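PDB 5NNY: WipB from Legionella pneumophila, which is a translocated effector and Ser/Thr phosphatase that targets the host lysosomal nutrient-sensing machinery, represented here by its phosphatase domain. Local coordinates for residues D96-R101 with Q184-H189; I131-A136 with N180-V185; H216-A221 with Y228-A233. All coordinates share one frame; numbering follows the deposited sequence.

Interaction 1 (D96-R101 with Q184-H189); sequences DELVDR and QVYKKH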
# COMPACT_ATOMS: atom_id res chain seq x y z
N ASP A 96 2.30 -2.86 2.67
CA ASP A 96 2.26 -4.25 2.25
C ASP A 96 0.82 -4.74 2.07
O ASP A 96 0.52 -5.92 2.28
CB ASP A 96 3.02 -5.15 3.22
CG ASP A 96 4.52 -4.89 3.21
OD1 ASP A 96 4.98 -4.03 2.44
OD2 ASP A 96 5.23 -5.55 3.98
N GLU A 97 -0.07 -3.83 1.69
CA GLU A 97 -1.46 -4.21 1.44
C GLU A 97 -1.65 -4.87 0.07
O GLU A 97 -2.69 -5.53 -0.15
CB GLU A 97 -2.36 -2.98 1.63
CG GLU A 97 -2.33 -1.95 0.50
CD GLU A 97 -0.99 -1.28 0.30
OE1 GLU A 97 -0.64 -0.99 -0.87
OE2 GLU A 97 -0.26 -1.05 1.29
N LEU A 98 -0.65 -4.76 -0.81
CA LEU A 98 -0.67 -5.35 -2.15
C LEU A 98 0.69 -5.97 -2.46
O LEU A 98 1.69 -5.66 -1.80
CB LEU A 98 -1.03 -4.30 -3.21
CG LEU A 98 -2.38 -3.59 -3.16
CD1 LEU A 98 -2.42 -2.43 -4.17
CD2 LEU A 98 -3.53 -4.56 -3.43
N VAL A 99 0.73 -6.83 -3.48
CA VAL A 99 1.96 -7.44 -4.00
C VAL A 99 2.73 -8.16 -2.90
O VAL A 99 3.86 -7.76 -2.55
CB VAL A 99 2.87 -6.40 -4.69
CG1 VAL A 99 3.99 -7.09 -5.53
CG2 VAL A 99 2.05 -5.48 -5.57
N ASP A 100 2.17 -9.23 -2.35
CA ASP A 100 2.78 -9.85 -1.18
C ASP A 100 2.28 -11.29 -1.09
O ASP A 100 1.79 -11.85 -2.08
CB ASP A 100 2.48 -9.01 0.07
CG ASP A 100 3.59 -9.11 1.13
OD1 ASP A 100 4.01 -10.24 1.47
OD2 ASP A 100 4.03 -8.05 1.64
N ARG A 101 2.41 -11.89 0.09
CA ARG A 101 2.19 -13.33 0.26
C ARG A 101 0.72 -13.74 0.19
O ARG A 101 0.44 -14.94 -0.02
CB ARG A 101 2.77 -13.79 1.60
CG ARG A 101 4.28 -13.90 1.57
CD ARG A 101 4.91 -13.80 2.95
NE ARG A 101 6.00 -14.77 3.11
CZ ARG A 101 7.20 -14.66 2.56
NH1 ARG A 101 8.11 -15.61 2.77
NH2 ARG A 101 7.51 -13.63 1.78
N GLN A 184 -8.59 5.76 -9.50
CA GLN A 184 -9.70 6.42 -8.81
C GLN A 184 -9.62 6.28 -7.30
O GLN A 184 -10.18 7.11 -6.57
CB GLN A 184 -11.03 5.83 -9.30
CG GLN A 184 -11.31 6.15 -10.73
CD GLN A 184 -11.52 7.64 -10.93
OE1 GLN A 184 -12.19 8.30 -10.12
NE2 GLN A 184 -10.93 8.18 -11.99
N VAL A 185 -8.95 5.25 -6.81
CA VAL A 185 -8.99 4.89 -5.41
C VAL A 185 -7.59 4.85 -4.82
O VAL A 185 -7.27 5.60 -3.88
CB VAL A 185 -9.69 3.53 -5.22
CG1 VAL A 185 -9.66 3.13 -3.74
CG2 VAL A 185 -11.13 3.61 -5.73
N TYR A 186 -6.74 3.98 -5.36
CA TYR A 186 -5.49 3.66 -4.68
C TYR A 186 -4.53 4.85 -4.64
O TYR A 186 -4.04 5.23 -3.56
CB TYR A 186 -4.83 2.46 -5.35
CG TYR A 186 -3.56 2.01 -4.64
CD1 TYR A 186 -3.63 1.15 -3.53
CD2 TYR A 186 -2.30 2.42 -5.09
CE1 TYR A 186 -2.48 0.73 -2.88
CE2 TYR A 186 -1.14 2.00 -4.43
CZ TYR A 186 -1.23 1.16 -3.33
OH TYR A 186 -0.08 0.72 -2.70
N LYS A 187 -4.24 5.44 -5.80
CA LYS A 187 -3.11 6.37 -5.86
C LYS A 187 -3.38 7.67 -5.12
O LYS A 187 -2.44 8.30 -4.63
CB LYS A 187 -2.71 6.66 -7.32
CG LYS A 187 -3.70 7.54 -8.10
CD LYS A 187 -3.14 7.85 -9.49
CE LYS A 187 -4.02 8.85 -10.25
NZ LYS A 187 -3.55 8.92 -11.66
N LYS A 188 -4.63 8.10 -5.05
CA LYS A 188 -4.87 9.36 -4.37
C LYS A 188 -4.93 9.22 -2.85
O LYS A 188 -5.03 10.23 -2.15
CB LYS A 188 -6.15 10.00 -4.92
CG LYS A 188 -5.97 10.50 -6.37
CD LYS A 188 -7.29 10.65 -7.14
CE LYS A 188 -7.06 10.58 -8.67
NZ LYS A 188 -6.40 11.80 -9.25
N HIS A 189 -4.83 7.99 -2.33
CA HIS A 189 -4.77 7.77 -0.89
C HIS A 189 -3.36 7.41 -0.43
O HIS A 189 -3.15 7.13 0.76
CB HIS A 189 -5.76 6.67 -0.47
CG HIS A 189 -7.19 7.11 -0.51
ND1 HIS A 189 -7.94 7.08 -1.66
CD2 HIS A 189 -7.98 7.66 0.45
CE1 HIS A 189 -9.15 7.55 -1.41
NE2 HIS A 189 -9.20 7.91 -0.14

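Interaction 2 (I131-A136 with N180-V185); sequences IEFVEA and NIYHQV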
# COMPACT_ATOMS: atom_id res chain seq x y z
N ILE A 131 4.82 -0.16 -4.31
CA ILE A 131 5.45 0.52 -5.40
C ILE A 131 5.51 -0.37 -6.69
O ILE A 131 5.55 0.12 -7.75
CB ILE A 131 6.80 1.08 -4.95
CG1 ILE A 131 6.95 2.51 -5.32
CG2 ILE A 131 7.93 0.28 -5.49
CD1 ILE A 131 8.02 3.19 -4.53
N GLU A 132 5.56 -1.68 -6.56
CA GLU A 132 5.53 -2.53 -7.70
C GLU A 132 4.14 -2.43 -8.38
O GLU A 132 4.05 -2.41 -9.57
CB GLU A 132 5.84 -3.95 -7.31
CG GLU A 132 5.63 -4.92 -8.42
CD GLU A 132 6.18 -6.32 -8.14
OE1 GLU A 132 6.81 -6.56 -7.14
OE2 GLU A 132 5.94 -7.19 -8.96
N PHE A 133 3.09 -2.37 -7.58
CA PHE A 133 1.76 -2.18 -8.17
C PHE A 133 1.65 -0.82 -8.87
O PHE A 133 1.12 -0.72 -9.99
CB PHE A 133 0.68 -2.33 -7.09
CG PHE A 133 -0.73 -2.21 -7.61
CD1 PHE A 133 -1.28 -3.21 -8.39
CD2 PHE A 133 -1.49 -1.08 -7.34
CE1 PHE A 133 -2.58 -3.12 -8.88
CE2 PHE A 133 -2.80 -0.96 -7.80
CZ PHE A 133 -3.34 -1.99 -8.59
N VAL A 134 2.19 0.22 -8.23
CA VAL A 134 2.21 1.56 -8.83
C VAL A 134 2.90 1.51 -10.18
O VAL A 134 2.41 2.04 -11.18
CB VAL A 134 2.92 2.54 -7.88
CG1 VAL A 134 3.25 3.83 -8.63
CG2 VAL A 134 2.07 2.80 -6.65
N GLU A 135 4.09 0.92 -10.22
CA GLU A 135 4.88 0.91 -11.45
C GLU A 135 4.18 0.14 -12.54
O GLU A 135 4.10 0.60 -13.68
CB GLU A 135 6.26 0.31 -11.18
CG GLU A 135 7.25 0.53 -12.34
CD GLU A 135 8.55 -0.23 -12.14
OE1 GLU A 135 8.59 -1.43 -12.48
OE2 GLU A 135 9.51 0.38 -11.61
N ALA A 136 3.66 -1.04 -12.21
CA ALA A 136 2.89 -1.84 -13.16
C ALA A 136 1.75 -1.03 -13.76
O ALA A 136 1.54 -1.06 -14.98
CB ALA A 136 2.34 -3.09 -12.47
N ASN A 180 -8.83 1.20 -13.14
CA ASN A 180 -9.76 2.19 -12.59
C ASN A 180 -9.58 2.31 -11.08
O ASN A 180 -9.54 3.42 -10.54
CB ASN A 180 -11.21 1.85 -12.91
CG ASN A 180 -12.19 2.80 -12.23
OD1 ASN A 180 -12.46 3.89 -12.72
ND2 ASN A 180 -12.68 2.39 -11.07
N ILE A 181 -9.47 1.18 -10.38
CA ILE A 181 -9.28 1.25 -8.93
C ILE A 181 -7.94 1.91 -8.61
O ILE A 181 -7.84 2.72 -7.68
CB ILE A 181 -9.39 -0.17 -8.32
CG1 ILE A 181 -10.79 -0.73 -8.55
CG2 ILE A 181 -9.10 -0.15 -6.80
CD1 ILE A 181 -10.98 -2.13 -8.00
N TYR A 182 -6.90 1.60 -9.39
CA TYR A 182 -5.61 2.25 -9.19
C TYR A 182 -5.73 3.76 -9.23
O TYR A 182 -5.29 4.46 -8.31
CB TYR A 182 -4.59 1.80 -10.24
CG TYR A 182 -3.33 2.63 -10.04
CD1 TYR A 182 -2.53 2.44 -8.92
CD2 TYR A 182 -2.98 3.65 -10.93
CE1 TYR A 182 -1.40 3.21 -8.70
CE2 TYR A 182 -1.85 4.42 -10.72
CZ TYR A 182 -1.08 4.20 -9.60
OH TYR A 182 0.04 4.97 -9.38
N HIS A 183 -6.30 4.29 -10.31
CA HIS A 183 -6.36 5.73 -10.53
C HIS A 183 -7.42 6.40 -9.66
O HIS A 183 -7.21 7.51 -9.15
CB HIS A 183 -6.62 6.02 -12.01
CG HIS A 183 -5.47 5.68 -12.91
ND1 HIS A 183 -4.33 6.46 -12.98
CD2 HIS A 183 -5.28 4.66 -13.78
CE1 HIS A 183 -3.49 5.92 -13.85
NE2 HIS A 183 -4.04 4.83 -14.35
N GLN A 184 -8.59 5.76 -9.50
CA GLN A 184 -9.70 6.42 -8.81
C GLN A 184 -9.62 6.28 -7.30
O GLN A 184 -10.18 7.11 -6.57
CB GLN A 184 -11.03 5.83 -9.30
CG GLN A 184 -11.31 6.15 -10.73
CD GLN A 184 -11.52 7.64 -10.93
OE1 GLN A 184 -12.19 8.30 -10.12
NE2 GLN A 184 -10.93 8.18 -11.99
N VAL A 185 -8.95 5.25 -6.81
CA VAL A 185 -8.99 4.89 -5.41
C VAL A 185 -7.59 4.85 -4.82
O VAL A 185 -7.27 5.60 -3.88
CB VAL A 185 -9.69 3.53 -5.22
CG1 VAL A 185 -9.66 3.13 -3.74
CG2 VAL A 185 -11.13 3.61 -5.73

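Interaction 3 (H216-A221 with Y228-A233); sequences HIRGLA and YSEESA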
# COMPACT_ATOMS: atom_id res chain seq x y z
N HIS A 216 15.69 11.76 6.61
CA HIS A 216 14.94 11.34 5.42
C HIS A 216 13.93 12.40 5.01
O HIS A 216 13.74 12.66 3.81
CB HIS A 216 14.20 10.02 5.69
CG HIS A 216 15.10 8.84 5.84
ND1 HIS A 216 15.67 8.48 7.04
CD2 HIS A 216 15.54 7.93 4.93
CE1 HIS A 216 16.42 7.40 6.87
NE2 HIS A 216 16.35 7.04 5.60
N ILE A 217 13.24 12.99 5.97
CA ILE A 217 12.24 14.01 5.66
C ILE A 217 12.90 15.22 5.03
O ILE A 217 12.40 15.80 4.06
CB ILE A 217 11.44 14.37 6.93
CG1 ILE A 217 10.82 13.10 7.50
CG2 ILE A 217 10.37 15.43 6.64
CD1 ILE A 217 10.16 13.30 8.86
N ARG A 218 14.08 15.60 5.53
CA ARG A 218 14.83 16.69 4.91
C ARG A 218 15.23 16.33 3.49
O ARG A 218 15.16 17.18 2.59
CB ARG A 218 16.06 17.02 5.77
CG ARG A 218 16.89 18.19 5.26
CD ARG A 218 18.18 18.36 6.05
NE ARG A 218 17.92 18.74 7.43
CZ ARG A 218 17.83 20.00 7.84
NH1 ARG A 218 17.98 20.99 6.97
NH2 ARG A 218 17.58 20.28 9.11
N GLY A 219 15.66 15.09 3.27
CA GLY A 219 16.01 14.68 1.92
C GLY A 219 14.81 14.69 0.99
O GLY A 219 14.93 15.05 -0.19
N LEU A 220 13.64 14.28 1.50
CA LEU A 220 12.43 14.28 0.68
C LEU A 220 12.02 15.70 0.31
O LEU A 220 11.67 15.97 -0.84
CB LEU A 220 11.29 13.57 1.43
CG LEU A 220 11.43 12.06 1.63
CD1 LEU A 220 10.52 11.52 2.71
CD2 LEU A 220 11.13 11.33 0.30
N ALA A 221 12.07 16.62 1.26
CA ALA A 221 11.76 18.01 0.93
C ALA A 221 12.67 18.52 -0.18
O ALA A 221 12.22 19.19 -1.11
CB ALA A 221 11.86 18.89 2.17
N TYR A 228 12.08 22.81 3.71
CA TYR A 228 12.12 21.99 4.91
C TYR A 228 12.17 22.90 6.13
O TYR A 228 13.07 23.75 6.22
CB TYR A 228 13.33 21.04 4.92
CG TYR A 228 13.43 20.24 6.20
CD1 TYR A 228 12.66 19.09 6.39
CD2 TYR A 228 14.28 20.65 7.25
CE1 TYR A 228 12.75 18.36 7.56
CE2 TYR A 228 14.37 19.91 8.42
CZ TYR A 228 13.59 18.78 8.58
OH TYR A 228 13.66 18.04 9.75
N SER A 229 11.24 22.73 7.05
CA SER A 229 11.25 23.47 8.30
C SER A 229 10.97 22.52 9.45
O SER A 229 10.02 21.73 9.39
CB SER A 229 10.22 24.61 8.31
OG SER A 229 10.13 25.22 9.60
N GLU A 230 11.81 22.58 10.49
CA GLU A 230 11.63 21.79 11.70
C GLU A 230 11.60 22.68 12.94
O GLU A 230 12.07 22.28 14.01
CB GLU A 230 12.73 20.74 11.84
CG GLU A 230 14.14 21.34 11.83
CD GLU A 230 15.20 20.30 12.13
OE1 GLU A 230 16.29 20.69 12.61
OE2 GLU A 230 14.94 19.09 11.90
N GLU A 231 11.07 23.90 12.80
CA GLU A 231 11.12 24.84 13.91
C GLU A 231 10.14 24.47 15.02
O GLU A 231 10.25 25.01 16.13
CB GLU A 231 10.85 26.26 13.41
CG GLU A 231 12.01 26.82 12.61
CD GLU A 231 13.35 26.58 13.29
OE1 GLU A 231 13.57 27.16 14.38
OE2 GLU A 231 14.17 25.80 12.75
N SER A 232 9.21 23.55 14.75
CA SER A 232 8.20 23.11 15.71
C SER A 232 7.55 21.87 15.12
O SER A 232 7.75 21.55 13.94
CB SER A 232 7.16 24.20 15.97
OG SER A 232 6.35 24.43 14.83
N ALA A 233 6.75 21.19 15.95
CA ALA A 233 5.98 20.05 15.44
C ALA A 233 5.00 20.48 14.35
O ALA A 233 4.84 19.78 13.34
CB ALA A 233 5.21 19.37 16.58

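Interaction 1 (D96-R101 with Q184-H189)
The phenol ring of Y186 receives the carboxylate of E97 at its edge, with OE1 of E97 close to the ring plane and the two flat groups turned 37° apart. L98 approaches the same ring obliquely, its CD1 lying 3.4 Å from Y186 CE1, while F133 packs edge-to-face with it. One hydrogen bond joins the segments: Y186 OH donates to E97 OE1 over 2.6 Å and meets that oxygen nearly along its C-O axis. E97 reaches this position by curling, with CG between the backbone N and carbonyl carbon (chi1 75°) and a second bend at chi2. The buried carboxylate is thus met by a tyrosine hydroxyl whose ring packs on L98 and F133. D96 and D100 belong to a sequence resembling the GDxVDRG motif of metallophosphatases, with one extra residue; D96 lies close to D10, and D100 is bonded to H12, consistent with this loop being part of the active site. The contact ties the loop between strand 90-93 and helix 105-117 to helix 175-186. L109 and L112 of helix 105-117 touch L98 and Y186 respectively, and I124 of strand 121-125 touches both E97 and Y186.

Interaction 2 (I131-A136 with N180-V185)
From CB to hydroxyl, the side chain of Y182 runs past F133 and then V134 of helix 128-138. At the base, Y182 CB lies 4.1 Å from F133 CE2. The ring begins with CD1, which makes the closer approach, 3.6 Å to the same F133 CE2. Farther out, Y182 CE1 comes 4.0 Å from V134 CA, with the CG2 methyl of V134 slightly farther off. The hydroxyl ends the series, OH standing 3.5 Å from V134 CG1. This course follows from a first torsion that sets CG anti to the backbone N (chi1 174°), carrying the ring off helix 175-186 and across to its neighbour. F133 and Y182 reach past one another from their two helices, ring centroids 5.8 Å apart and planes at 71°, so the rings meet obliquely. On its own helix, Y182 presents CD2 over the centre of the H183 ring. F133 also touches L109 of helix 105-117 and F161 of helix 159-169, which places this helix pair in a buried aromatic cluster. No hydrogen bond crosses between the segments. The contact between them rests on the fit of nonpolar surfaces: here even the phenol oxygen of Y182 is set against valine methyls, and the example shows rings and branched carbon doing the work.

Interaction 3 (H216-A221 with Y228-A233)
R218 and Y228 cross at about a right angle, the arginine running over one face of the tyrosine ring. Its CB sits above the middle of that face, 3.9 Å from the Y228 ring centroid and 7° off the normal, a CH-pi contact. A bend at chi3 (-66°) then turns the otherwise extended chain so that the guanidinium remains beside the ring: Y228 CE2 lies 3.3 Å from R218 NH2, under one face of the guanidinium and toward its rim, although the two planes are inclined rather than parallel. The I217 side chain runs at about a right angle to that of Y228 and places CG2 in the ring plane, 3.9 Å from Y228 CE1. At the base, A221 CB packs against Y228 CB at 3.8 Å. At the hydroxyl end, Y228 OH donates to E230 OE2 over 2.7 Å, reaching the anti side of that oxygen from 31° out of the carboxylate plane. E230 OE1 in turn faces the guanidinium edge, a long salt bridge of 3.8 Å to R218 NH2. Residues 228-233 lead from helix 214-224 into helix 233-253, and Y228 packs back on the helix just left; L236 and T239 of helix 233-253 also touch it. The chemistry is graded: hydrocarbon supports the tyrosine near helix 214-224, while the E230 carboxylate fixes its hydroxyl and, more loosely, pairs with the exposed arginine, whose charge would probably favour ionised E230.

Interactions 1 and 2 belong to the buried core and share helix 175-186, which sends one tyrosine to the loop 96-101 and another, a helical turn earlier, to helix 128-138; their centres are 7 Å apart. Interaction 3 stands separately, its centre about 26 Å from that of interaction 1 and 28 Å from that of interaction 2, where helix 214-224 meets the loop that follows it at a partly exposed site. A tyrosine is the hub each time, with partners that change with place: a buried carboxylate on the putative active-site loop, a phenylalanine and a valine between two helices, with no hydrogen bond, and a charged arginine with glutamate near the surface.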